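Local coordinates for hemolysin II regulatory protein (Bacillus cereus, PDB 2JJ7), which probably binds DNA as a dimeric transcriptional regulator of the TetR family, consistent with a role in controlling hemolysin II, at residues 83-88 and 173-177; 153-158 and 176-180; 77-83 and 139-143; 129-134 and 147-151; 15-19 and 96-100. All blocks are in the same frame, centred on the assembly; numbering follows the deposited sequence. Where two conformers were deposited one is given.

How the contacts relate
Contacts 1 to 4 cluster within the C-terminal domain of the TetR fold, their centres 8 to 14 Å apart; contact 5 stands 23 to 32 Å from them, across the chain's centre, where helix 5-23 of the DNA-binding domain meets the start of helix 98-109. Helix 79-96 serves contacts 1 and 3, which share L83; helix 169-181 serves contacts 1 and 2, which share I176 and I177; helix 147-158 serves contacts 2 and 4. Along the chain contact 4 closes before contact 2 opens, and contacts 1 and 3 cross. L83, L129 and L180 join the four into one continuous apolar core, whereas contact 5 is a polar junction tying the predicted DNA-binding domain to it.

Contact 1 (83-88 and 173-177); sequences LREYLT and VSRII
Two helical segments, 83-88 of helix 79-96 and 173-177 of helix 169-181, cross obliquely with axes 9.9 Å apart and N-to-C directions broadly opposed, at 137°; the CA atoms of L87 and V173, 5.8 Å apart, set the register. L83 (chi1 t, chi2 p) points toward the partner helix and places CD2 3.9 Å from I177 CG1. R84 leaves sideways with chi1 and chi2 both t, then bends at chi3 (m), so that its guanidinium reaches S174: NH1 donates to OG at 3.1 Å and NH2 to the same OG at 3.3 Å. I177 CD1 lies over one face of that guanidinium, 3.7 Å from R84 NE. L87 (m, t) fills the middle, with CB 3.7 Å from V173 CG2, and CD1 3.6 Å from I176 CG2 and 4.0 Å from I177 CG1. T88 turns its OG1 back to R84 O at 2.5 Å, while its N lies 3.8 Å from V173 CG2. I154 of helix 147-158 also touches L87 and I176, placing the pair in the helical bundle of a TetR-type C-terminal domain. The chemistry thus combines close aliphatic packing with paired hydrogen bonds from R84 to the single acceptor S174 OG at the more exposed margin.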
# COMPACT_ATOMS: atom_id res chain seq x y z
N LEU B 83 17.12 -7.94 -2.74
CA LEU B 83 15.94 -7.31 -2.15
C LEU B 83 16.23 -6.65 -0.78
O LEU B 83 15.71 -5.56 -0.49
CB LEU B 83 14.78 -8.30 -2.05
CG LEU B 83 13.44 -7.72 -1.60
CD1 LEU B 83 12.91 -6.71 -2.61
CD2 LEU B 83 12.45 -8.84 -1.39
N ARG B 84 17.02 -7.33 0.05
CA ARG B 84 17.39 -6.75 1.34
C ARG B 84 18.11 -5.41 1.13
O ARG B 84 17.82 -4.45 1.83
CB ARG B 84 18.24 -7.71 2.19
CG ARG B 84 18.34 -7.28 3.65
CD ARG B 84 18.83 -8.37 4.59
NE ARG B 84 17.80 -9.36 4.94
CZ ARG B 84 16.93 -9.23 5.94
NH1 ARG B 84 16.94 -8.15 6.69
NH2 ARG B 84 16.05 -10.20 6.19
N GLU B 85 18.99 -5.34 0.14
CA GLU B 85 19.74 -4.11 -0.09
C GLU B 85 18.83 -3.03 -0.62
O GLU B 85 18.88 -1.88 -0.13
CB GLU B 85 20.91 -4.32 -1.05
CG GLU B 85 21.81 -3.08 -1.12
CD GLU B 85 23.17 -3.34 -1.75
OE1 GLU B 85 23.34 -4.36 -2.44
OE2 GLU B 85 24.07 -2.50 -1.56
N TYR B 86 18.02 -3.38 -1.61
CA TYR B 86 17.05 -2.47 -2.17
C TYR B 86 16.17 -1.87 -1.05
O TYR B 86 16.04 -0.65 -0.93
CB TYR B 86 16.19 -3.21 -3.19
CG TYR B 86 14.96 -2.46 -3.66
CD1 TYR B 86 13.77 -2.49 -2.93
CD2 TYR B 86 14.98 -1.73 -4.85
CE1 TYR B 86 12.65 -1.80 -3.36
CE2 TYR B 86 13.86 -1.05 -5.28
CZ TYR B 86 12.70 -1.08 -4.54
OH TYR B 86 11.58 -0.41 -4.99
N LEU B 87 15.58 -2.75 -0.24
CA LEU B 87 14.67 -2.34 0.82
C LEU B 87 15.36 -1.53 1.91
O LEU B 87 14.75 -0.62 2.49
CB LEU B 87 13.99 -3.57 1.46
CG LEU B 87 12.99 -4.35 0.61
CD1 LEU B 87 12.47 -5.57 1.37
CD2 LEU B 87 11.84 -3.49 0.14
N THR B 88 16.61 -1.88 2.22
CA THR B 88 17.39 -1.17 3.24
C THR B 88 17.67 0.27 2.77
O THR B 88 17.42 1.23 3.51
CB THR B 88 18.68 -1.94 3.58
OG1 THR B 88 18.34 -3.26 4.01
CG2 THR B 88 19.50 -1.25 4.71
N VAL B 173 12.09 -4.36 6.60
CA VAL B 173 12.84 -5.06 5.55
C VAL B 173 12.74 -6.58 5.73
O VAL B 173 12.34 -7.28 4.81
CB VAL B 173 14.33 -4.59 5.50
CG1 VAL B 173 15.16 -5.46 4.52
CG2 VAL B 173 14.43 -3.10 5.11
N SER B 174 13.05 -7.06 6.94
CA SER B 174 12.94 -8.49 7.29
C SER B 174 11.54 -9.06 7.10
O SER B 174 11.38 -10.16 6.57
CB SER B 174 13.37 -8.74 8.73
OG SER B 174 14.77 -8.67 8.82
N ARG B 175 10.53 -8.31 7.55
CA ARG B 175 9.15 -8.78 7.48
C ARG B 175 8.62 -8.80 6.04
O ARG B 175 7.83 -9.68 5.68
CB ARG B 175 8.24 -7.93 8.37
CG ARG B 175 8.51 -8.06 9.86
CD ARG B 175 7.31 -7.59 10.69
NE ARG B 175 6.27 -8.61 10.78
CZ ARG B 175 5.90 -9.24 11.89
NH1 ARG B 175 4.95 -10.16 11.85
NH2 ARG B 175 6.47 -8.94 13.05
N ILE B 176 9.06 -7.85 5.22
CA ILE B 176 8.69 -7.86 3.81
C ILE B 176 9.24 -9.12 3.11
O ILE B 176 8.52 -9.82 2.41
CB ILE B 176 9.12 -6.57 3.09
CG1 ILE B 176 8.23 -5.40 3.52
CG2 ILE B 176 9.07 -6.76 1.57
CD1 ILE B 176 8.70 -4.01 3.02
N ILE B 177 10.52 -9.41 3.35
CA ILE B 177 11.18 -10.56 2.77
C ILE B 177 10.53 -11.86 3.26
O ILE B 177 10.27 -12.76 2.46
CB ILE B 177 12.70 -10.53 3.08
CG1 ILE B 177 13.35 -9.29 2.42
CG2 ILE B 177 13.38 -11.86 2.66
CD1 ILE B 177 14.81 -9.07 2.79

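Contact 2 (153-158 and 176-180); sequences WITSIV and IISAL
Packing between segments 153-158 and 176-180 is wholly apolar in its side-chain contacts. Both are helical, with axes 12.4 Å apart and directions at 161°, nearly antiparallel; the closest CA pair is I154 and I176, at 7.6 Å. This wide spacing is bridged by long side chains. I176 (chi1 m, chi2 t) is a knob in a hole formed by W153, I154, I157 and V158: its CD1 lies 3.6 Å from I157 CD1 and 3.7 Å from V158 CG2, while its CG2 is 3.9 Å from I154 CD1. I157 adopts the p, t rotamer, bringing its CD1 to that meeting point. This single knob-into-hole contact joins helices 147-158 and 169-181 in the TetR-type C-terminal domain, beside the dimer interface: W153 stacks on F160 of the second subunit, and the S156 OG atoms of the two subunits share a hydrogen bond. Aromatic contacts depend on W153 at chi1 t and chi2 66°, an orientation that sends the six-membered ring across the gap. Its CH2 comes 3.7 Å from A179 CB, and I176 O lies at the ring edge, 4.0 Å from CH2. Farther along, L180 (m, t) puts its CD1 4.2 Å from I154 CD1 and its CD2 4.4 Å from W153 CZ3.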
# COMPACT_ATOMS: atom_id res chain seq x y z
N TRP B 153 1.86 -3.37 -3.05
CA TRP B 153 1.96 -3.62 -1.60
C TRP B 153 3.25 -3.02 -1.00
O TRP B 153 3.19 -2.23 -0.05
CB TRP B 153 1.83 -5.12 -1.30
CG TRP B 153 2.15 -5.52 0.13
CD1 TRP B 153 1.45 -5.18 1.24
CD2 TRP B 153 3.24 -6.35 0.57
NE1 TRP B 153 2.02 -5.75 2.36
CE2 TRP B 153 3.13 -6.45 1.98
CE3 TRP B 153 4.28 -7.01 -0.08
CZ2 TRP B 153 4.05 -7.19 2.76
CZ3 TRP B 153 5.20 -7.75 0.70
CH2 TRP B 153 5.07 -7.83 2.10
N ILE B 154 4.41 -3.34 -1.58
CA ILE B 154 5.69 -2.86 -1.07
C ILE B 154 5.84 -1.33 -1.21
O ILE B 154 6.31 -0.62 -0.30
CB ILE B 154 6.89 -3.62 -1.76
CG1 ILE B 154 6.91 -5.09 -1.34
CG2 ILE B 154 8.24 -2.92 -1.45
CD1 ILE B 154 7.99 -5.95 -2.05
N THR B 155 5.41 -0.81 -2.36
CA THR B 155 5.43 0.63 -2.61
C THR B 155 4.65 1.38 -1.52
O THR B 155 5.10 2.42 -1.00
CB THR B 155 4.86 0.91 -4.04
OG1 THR B 155 5.69 0.24 -5.01
CG2 THR B 155 4.80 2.41 -4.36
N SER B 156 3.47 0.87 -1.17
CA SER B 156 2.61 1.54 -0.22
C SER B 156 3.21 1.55 1.18
O SER B 156 3.13 2.55 1.88
CB SER B 156 1.21 0.92 -0.22
OG SER B 156 1.20 -0.34 0.44
N ILE B 157 3.82 0.44 1.58
CA ILE B 157 4.39 0.36 2.93
C ILE B 157 5.78 1.03 3.05
O ILE B 157 6.07 1.67 4.06
CB ILE B 157 4.39 -1.08 3.48
CG1 ILE B 157 5.26 -2.00 2.63
CG2 ILE B 157 2.94 -1.61 3.55
CD1 ILE B 157 5.15 -3.49 3.01
N VAL B 158 6.62 0.88 2.03
CA VAL B 158 7.98 1.38 2.10
C VAL B 158 8.01 2.91 2.00
O VAL B 158 8.88 3.57 2.61
CB VAL B 158 8.90 0.71 1.02
CG1 VAL B 158 10.17 1.53 0.78
CG2 VAL B 158 9.26 -0.69 1.48
N ILE B 176 9.06 -7.85 5.22
CA ILE B 176 8.69 -7.86 3.81
C ILE B 176 9.24 -9.12 3.11
O ILE B 176 8.52 -9.82 2.41
CB ILE B 176 9.12 -6.57 3.09
CG1 ILE B 176 8.23 -5.40 3.52
CG2 ILE B 176 9.07 -6.76 1.57
CD1 ILE B 176 8.70 -4.01 3.02
N ILE B 177 10.52 -9.41 3.35
CA ILE B 177 11.18 -10.56 2.77
C ILE B 177 10.53 -11.86 3.26
O ILE B 177 10.27 -12.76 2.46
CB ILE B 177 12.70 -10.53 3.08
CG1 ILE B 177 13.35 -9.29 2.42
CG2 ILE B 177 13.38 -11.86 2.66
CD1 ILE B 177 14.81 -9.07 2.79
N SER B 178 10.27 -11.95 4.56
CA SER B 178 9.60 -13.13 5.14
C SER B 178 8.27 -13.44 4.49
O SER B 178 7.98 -14.60 4.20
CB SER B 178 9.35 -12.93 6.62
OG SER B 178 10.55 -13.09 7.33
N ALA B 179 7.47 -12.40 4.26
CA ALA B 179 6.17 -12.55 3.64
C ALA B 179 6.29 -13.12 2.24
O ALA B 179 5.40 -13.82 1.78
CB ALA B 179 5.42 -11.22 3.63
N LEU B 180 7.40 -12.81 1.56
CA LEU B 180 7.64 -13.32 0.21
C LEU B 180 8.24 -14.74 0.18
O LEU B 180 7.99 -15.51 -0.76
CB LEU B 180 8.53 -12.35 -0.57
CG LEU B 180 7.94 -10.95 -0.80
CD1 LEU B 180 9.02 -9.99 -1.26
CD2 LEU B 180 6.80 -11.01 -1.81

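Contact 3 (77-83 and 139-143); sequences FNPINAL and QGVFH
The ring of F142 occupies the apolar centre between segments 77-83 and 139-143. With chi1 m and chi2 -28°, its CZ reaches L83 CD2 at 3.6 Å, its CE1 reaches I80 CG1 at 3.8 Å, and its CE2 lies 4.0 Å from P79 CB. The carbonyl oxygen of P79 meets the ring edge, 3.5 Å from F142 CZ. Next outward is V141, whose chi1 of 100° falls between wells; its CG2 approaches I80 CD1 to 3.4 Å and its CG1 lies 4.1 Å from P79 CB. The CA atoms of I80 and V141, 7.7 Å apart, are the closest across the segments. Here the first turn of helix 79-96 packs on the loop following helix 129-138, and L180 of helix 169-181 touches both L83 and F142, so the loop joins the core of the TetR-type C-terminal domain. N78 is the N-cap of helix 79-96, its OD1 accepting from N81 N at 3.2 Å. G140 ends the preceding helix in a Schellman motif, with phi 86° and psi 21°; V141 (-107°, -31°) is not extended, whereas F142 (-107°, 144°) is. At the polar edge Q139 (chi1 m, chi2 t) extends toward the turn before the helix: its NE2 donates to F77 O at 2.8 Å (153° at the hydrogen) and also to E135 OE2, and its OE1 lies 3.4 Å from P79 CD.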
# COMPACT_ATOMS: atom_id res chain seq x y z
N PHE B 77 22.98 -11.86 -8.47
CA PHE B 77 21.70 -12.53 -8.73
C PHE B 77 21.25 -13.44 -7.61
O PHE B 77 20.59 -14.44 -7.85
CB PHE B 77 21.71 -13.21 -10.11
CG PHE B 77 21.93 -12.24 -11.24
CD1 PHE B 77 20.86 -11.62 -11.85
CD2 PHE B 77 23.22 -11.89 -11.64
CE1 PHE B 77 21.06 -10.70 -12.87
CE2 PHE B 77 23.44 -10.97 -12.66
CZ PHE B 77 22.36 -10.38 -13.28
N ASN B 78 21.66 -13.09 -6.38
CA ASN B 78 21.04 -13.56 -5.14
C ASN B 78 19.85 -12.63 -4.87
O ASN B 78 20.04 -11.49 -4.46
CB ASN B 78 22.07 -13.48 -4.00
CG ASN B 78 21.57 -14.12 -2.70
OD1 ASN B 78 20.39 -14.04 -2.35
ND2 ASN B 78 22.48 -14.74 -1.96
N PRO B 79 18.62 -13.11 -5.14
CA PRO B 79 17.41 -12.29 -5.03
C PRO B 79 17.05 -11.83 -3.63
O PRO B 79 16.58 -10.70 -3.47
CB PRO B 79 16.31 -13.22 -5.55
CG PRO B 79 17.03 -14.18 -6.42
CD PRO B 79 18.31 -14.42 -5.74
N ILE B 80 17.25 -12.68 -2.62
CA ILE B 80 17.02 -12.26 -1.24
C ILE B 80 17.97 -11.11 -0.84
O ILE B 80 17.54 -10.09 -0.32
CB ILE B 80 17.10 -13.45 -0.24
CG1 ILE B 80 15.92 -14.41 -0.47
CG2 ILE B 80 17.13 -12.95 1.22
CD1 ILE B 80 16.11 -15.83 0.15
N ASN B 81 19.27 -11.27 -1.10
CA ASN B 81 20.23 -10.22 -0.81
C ASN B 81 20.00 -8.94 -1.61
O ASN B 81 20.11 -7.83 -1.07
CB ASN B 81 21.66 -10.71 -0.97
CG ASN B 81 22.10 -11.61 0.17
OD1 ASN B 81 21.31 -11.98 1.05
ND2 ASN B 81 23.37 -11.97 0.17
N ALA B 82 19.70 -9.10 -2.90
CA ALA B 82 19.35 -7.94 -3.72
C ALA B 82 18.17 -7.20 -3.10
O ALA B 82 18.22 -5.99 -2.92
CB ALA B 82 19.03 -8.35 -5.14
N LEU B 83 17.12 -7.94 -2.74
CA LEU B 83 15.94 -7.31 -2.15
C LEU B 83 16.23 -6.65 -0.78
O LEU B 83 15.71 -5.56 -0.49
CB LEU B 83 14.78 -8.30 -2.05
CG LEU B 83 13.44 -7.72 -1.60
CD1 LEU B 83 12.91 -6.71 -2.61
CD2 LEU B 83 12.45 -8.84 -1.39
N GLN B 139 13.72 -18.09 -9.32
CA GLN B 139 14.64 -18.94 -8.57
C GLN B 139 13.97 -19.80 -7.49
O GLN B 139 14.62 -20.63 -6.87
CB GLN B 139 15.76 -18.12 -7.95
CG GLN B 139 16.78 -17.63 -8.96
CD GLN B 139 18.03 -17.12 -8.30
OE1 GLN B 139 18.35 -17.50 -7.17
NE2 GLN B 139 18.75 -16.23 -8.99
N GLY B 140 12.67 -19.59 -7.27
CA GLY B 140 11.90 -20.42 -6.34
C GLY B 140 11.99 -19.93 -4.91
O GLY B 140 11.70 -20.67 -3.98
N VAL B 141 12.35 -18.67 -4.75
CA VAL B 141 12.60 -18.12 -3.43
C VAL B 141 11.48 -17.16 -2.97
O VAL B 141 11.17 -17.09 -1.77
CB VAL B 141 14.06 -17.54 -3.36
CG1 VAL B 141 14.11 -16.04 -3.52
CG2 VAL B 141 14.78 -18.00 -2.11
N PHE B 142 10.84 -16.46 -3.93
CA PHE B 142 9.71 -15.58 -3.63
C PHE B 142 8.40 -16.21 -4.12
O PHE B 142 8.35 -16.86 -5.17
CB PHE B 142 9.86 -14.18 -4.25
CG PHE B 142 11.09 -13.40 -3.76
CD1 PHE B 142 11.64 -13.62 -2.49
CD2 PHE B 142 11.67 -12.44 -4.58
CE1 PHE B 142 12.76 -12.91 -2.06
CE2 PHE B 142 12.82 -11.71 -4.16
CZ PHE B 142 13.35 -11.94 -2.90
N HIS B 143 7.33 -16.00 -3.35
CA HIS B 143 6.02 -16.56 -3.67
C HIS B 143 4.94 -15.52 -3.45
O HIS B 143 4.80 -15.00 -2.34
CB HIS B 143 5.77 -17.80 -2.82
CG HIS B 143 6.90 -18.78 -2.85
ND1 HIS B 143 7.01 -19.75 -3.82
CD2 HIS B 143 7.99 -18.91 -2.05
CE1 HIS B 143 8.11 -20.45 -3.61
NE2 HIS B 143 8.72 -19.96 -2.55

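Contact 4 (129-134 and 147-151); sequences LKEILQ and INHTI
Segments 129-134 and 147-151 are both helical; their axes approach to 10.3 Å at 124° between N-to-C directions, and K130 CA and I151 CA, 6.8 Å apart, are the nearest CA pair. I147, at chi1 t and chi2 p, projects its CD1 3.5 Å from L133 CB, 3.9 Å from K130 O and 4.0 Å from Q134 CG. L133 takes the m, t rotamer, which brings CD1 to 3.9 Å from both I151 CG1 and T150 CG2. The contact joins helices 129-138 and 147-158, consecutive in the chain, within the TetR-type C-terminal domain; L180 of helix 169-181 touches L133 and T150. T150 has chi1 m, and its hydroxyl bonds to S146 O, leaving CG2 as the part nearest L133. I151 (m, t) leaves its backbone sideways, yet its CD1 reaches K130 CB at 3.7 Å. K130 is extended, all four chi angles near t, and lines the exposed margin with its aliphatic chain. L129 (t, p) places CD2 4.1 Å from I151 CA.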
# COMPACT_ATOMS: atom_id res chain seq x y z
N LEU B 129 12.50 -2.81 -8.36
CA LEU B 129 11.77 -3.81 -7.59
C LEU B 129 11.22 -4.97 -8.42
O LEU B 129 11.39 -6.14 -8.06
CB LEU B 129 10.65 -3.15 -6.81
CG LEU B 129 9.80 -4.05 -5.92
CD1 LEU B 129 10.70 -4.83 -4.90
CD2 LEU B 129 8.71 -3.21 -5.24
N LYS B 130 10.53 -4.65 -9.52
CA LYS B 130 9.98 -5.67 -10.42
C LYS B 130 10.98 -6.77 -10.78
O LYS B 130 10.68 -7.94 -10.58
CB LYS B 130 9.42 -5.06 -11.71
CG LYS B 130 8.72 -6.10 -12.58
CD LYS B 130 7.95 -5.48 -13.73
CE LYS B 130 7.17 -6.55 -14.50
NZ LYS B 130 6.65 -6.07 -15.82
N GLU B 131 12.15 -6.39 -11.30
CA GLU B 131 13.12 -7.41 -11.72
C GLU B 131 13.65 -8.25 -10.56
O GLU B 131 13.87 -9.43 -10.71
CB GLU B 131 14.26 -6.82 -12.57
CG GLU B 131 15.22 -5.90 -11.84
CD GLU B 131 16.52 -5.71 -12.63
OE1 GLU B 131 16.53 -5.97 -13.84
OE2 GLU B 131 17.53 -5.29 -12.03
N ILE B 132 13.82 -7.64 -9.39
CA ILE B 132 14.25 -8.38 -8.19
C ILE B 132 13.24 -9.48 -7.83
O ILE B 132 13.61 -10.63 -7.53
CB ILE B 132 14.45 -7.43 -7.00
CG1 ILE B 132 15.61 -6.47 -7.27
CG2 ILE B 132 14.77 -8.23 -5.75
CD1 ILE B 132 15.79 -5.37 -6.18
N LEU B 133 11.96 -9.12 -7.88
CA LEU B 133 10.85 -10.01 -7.54
C LEU B 133 10.69 -11.13 -8.56
O LEU B 133 10.48 -12.29 -8.18
CB LEU B 133 9.54 -9.23 -7.42
CG LEU B 133 9.39 -8.23 -6.26
CD1 LEU B 133 8.05 -7.49 -6.38
CD2 LEU B 133 9.49 -8.94 -4.92
N GLN B 134 10.80 -10.79 -9.84
CA GLN B 134 10.74 -11.79 -10.92
C GLN B 134 11.89 -12.78 -10.82
O GLN B 134 11.67 -13.98 -10.96
CB GLN B 134 10.73 -11.12 -12.28
CG GLN B 134 9.45 -10.36 -12.54
CD GLN B 134 9.48 -9.60 -13.85
OE1 GLN B 134 10.51 -9.00 -14.22
NE2 GLN B 134 8.36 -9.58 -14.54
N ILE B 147 2.63 -10.19 -9.48
CA ILE B 147 3.78 -9.30 -9.42
C ILE B 147 3.36 -7.83 -9.18
O ILE B 147 3.98 -7.15 -8.36
CB ILE B 147 4.71 -9.44 -10.66
CG1 ILE B 147 5.85 -8.42 -10.62
CG2 ILE B 147 3.95 -9.28 -11.97
CD1 ILE B 147 6.97 -8.83 -9.74
N ASN B 148 2.33 -7.36 -9.89
CA ASN B 148 1.90 -5.96 -9.76
C ASN B 148 1.26 -5.66 -8.40
O ASN B 148 1.41 -4.57 -7.88
CB ASN B 148 0.94 -5.57 -10.89
CG ASN B 148 1.63 -5.52 -12.26
OD1 ASN B 148 2.83 -5.22 -12.37
ND2 ASN B 148 0.86 -5.79 -13.30
N HIS B 149 0.56 -6.63 -7.83
CA HIS B 149 -0.06 -6.45 -6.54
C HIS B 149 0.99 -6.38 -5.45
O HIS B 149 0.87 -5.59 -4.52
CB HIS B 149 -1.08 -7.55 -6.27
CG HIS B 149 -2.33 -7.43 -7.10
ND1 HIS B 149 -3.45 -6.74 -6.67
CD2 HIS B 149 -2.64 -7.91 -8.33
CE1 HIS B 149 -4.39 -6.82 -7.59
NE2 HIS B 149 -3.93 -7.52 -8.61
N THR B 150 2.05 -7.20 -5.61
CA THR B 150 3.19 -7.24 -4.70
C THR B 150 4.02 -5.94 -4.79
O THR B 150 4.42 -5.39 -3.76
CB THR B 150 4.07 -8.46 -4.98
OG1 THR B 150 3.26 -9.65 -4.92
CG2 THR B 150 5.20 -8.57 -3.94
N ILE B 151 4.26 -5.47 -6.00
CA ILE B 151 4.86 -4.15 -6.22
C ILE B 151 4.02 -3.09 -5.51
O ILE B 151 4.56 -2.31 -4.74
CB ILE B 151 5.04 -3.85 -7.73
CG1 ILE B 151 6.13 -4.77 -8.32
CG2 ILE B 151 5.35 -2.35 -7.98
CD1 ILE B 151 6.24 -4.75 -9.81

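Contact 5 (15-19 and 96-100); sequences AAKKK and ENPEI
K17 NZ donates to N97 OD1 at 2.8 Å, the shortest direct bond between segments 15-19 and 96-100, and to a water at 2.8 Å. That water donates to E99 OE1 at 2.7 Å and so bridges the two charges; K17 NZ and E99 OE1 also form a long salt bridge at 3.9 Å. In this TetR-type protein the contact links helix 5-23 of the DNA-binding domain to the junction of helices 79-96 and 98-109 in the C-terminal domain. All four chi angles of K17 are t, so the chain spans the gap, and Y62 of helix 51-62 adds a cation-pi partner. N97, with phi -133° and psi 68°, leaves the helical run at the N-cap of helix 98-109, where its side chain makes no capping bond. E99 (chi1 m, chi2 p) points toward the first segment; the K17 and E99 CA atoms, 6.4 Å apart, set the register. E99 CG comes within 3.2 Å of K17 O, and E99 OE2 lies 4.1 Å from K18 CA.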
# COMPACT_ATOMS: atom_id res chain seq x y z
N ALA B 15 11.84 24.55 3.04
CA ALA B 15 10.44 24.99 3.14
C ALA B 15 9.55 24.25 2.15
O ALA B 15 8.46 23.79 2.51
CB ALA B 15 10.32 26.49 2.93
N ALA B 16 10.01 24.17 0.91
CA ALA B 16 9.26 23.56 -0.17
C ALA B 16 9.08 22.05 0.07
O ALA B 16 7.99 21.53 -0.09
CB ALA B 16 9.95 23.83 -1.48
N LYS B 17 10.16 21.36 0.46
CA LYS B 17 10.07 19.96 0.91
C LYS B 17 8.96 19.80 1.95
O LYS B 17 8.09 18.94 1.81
CB LYS B 17 11.41 19.50 1.50
CG LYS B 17 11.45 18.05 1.97
CD LYS B 17 12.68 17.75 2.82
CE LYS B 17 13.00 16.28 2.79
NZ LYS B 17 14.12 15.89 3.73
N LYS B 18 9.01 20.63 3.00
CA LYS B 18 8.03 20.58 4.08
C LYS B 18 6.60 20.79 3.59
O LYS B 18 5.71 20.00 3.90
CB LYS B 18 8.36 21.63 5.15
CG LYS B 18 7.44 21.52 6.38
CD LYS B 18 7.64 22.65 7.37
CE LYS B 18 6.67 22.52 8.53
NZ LYS B 18 7.10 23.31 9.72
N LYS B 19 6.40 21.84 2.81
CA LYS B 19 5.07 22.25 2.36
C LYS B 19 4.47 21.33 1.30
O LYS B 19 3.32 20.91 1.42
CB LYS B 19 5.08 23.71 1.91
CG LYS B 19 5.13 24.71 3.08
CD LYS B 19 3.75 24.79 3.74
CE LYS B 19 3.81 25.37 5.13
NZ LYS B 19 2.52 25.18 5.84
N GLU B 96 14.82 9.28 6.48
CA GLU B 96 15.55 10.55 6.51
C GLU B 96 14.78 11.63 5.75
O GLU B 96 14.89 12.83 6.05
CB GLU B 96 16.94 10.38 5.89
CG GLU B 96 17.89 9.42 6.64
CD GLU B 96 19.17 9.05 5.86
OE1 GLU B 96 19.18 9.17 4.61
OE2 GLU B 96 20.16 8.61 6.49
N ASN B 97 13.98 11.21 4.77
CA ASN B 97 13.25 12.14 3.91
C ASN B 97 11.79 11.77 3.73
O ASN B 97 11.39 11.40 2.62
CB ASN B 97 13.92 12.20 2.55
CG ASN B 97 15.36 12.61 2.63
OD1 ASN B 97 15.67 13.79 2.65
ND2 ASN B 97 16.26 11.63 2.68
N PRO B 98 10.98 11.87 4.81
CA PRO B 98 9.60 11.36 4.74
C PRO B 98 8.76 11.96 3.60
O PRO B 98 7.95 11.26 2.99
CB PRO B 98 9.00 11.70 6.12
CG PRO B 98 10.03 12.60 6.82
CD PRO B 98 11.35 12.31 6.18
N GLU B 99 8.98 13.25 3.30
CA GLU B 99 8.21 13.95 2.27
C GLU B 99 8.39 13.34 0.88
O GLU B 99 7.46 13.33 0.08
CB GLU B 99 8.59 15.44 2.23
CG GLU B 99 8.18 16.18 3.47
CD GLU B 99 9.21 16.16 4.58
OE1 GLU B 99 10.27 15.49 4.45
OE2 GLU B 99 8.97 16.84 5.59
N ILE B 100 9.60 12.85 0.61
CA ILE B 100 9.92 12.21 -0.66
C ILE B 100 9.09 10.91 -0.78
O ILE B 100 8.67 10.54 -1.88
CB ILE B 100 11.46 11.96 -0.81
CG1 ILE B 100 12.26 13.29 -0.90
CG2 ILE B 100 11.76 11.05 -2.00
CD1 ILE B 100 11.90 14.24 -2.12
O HOH W 1 12.42 15.80 6.00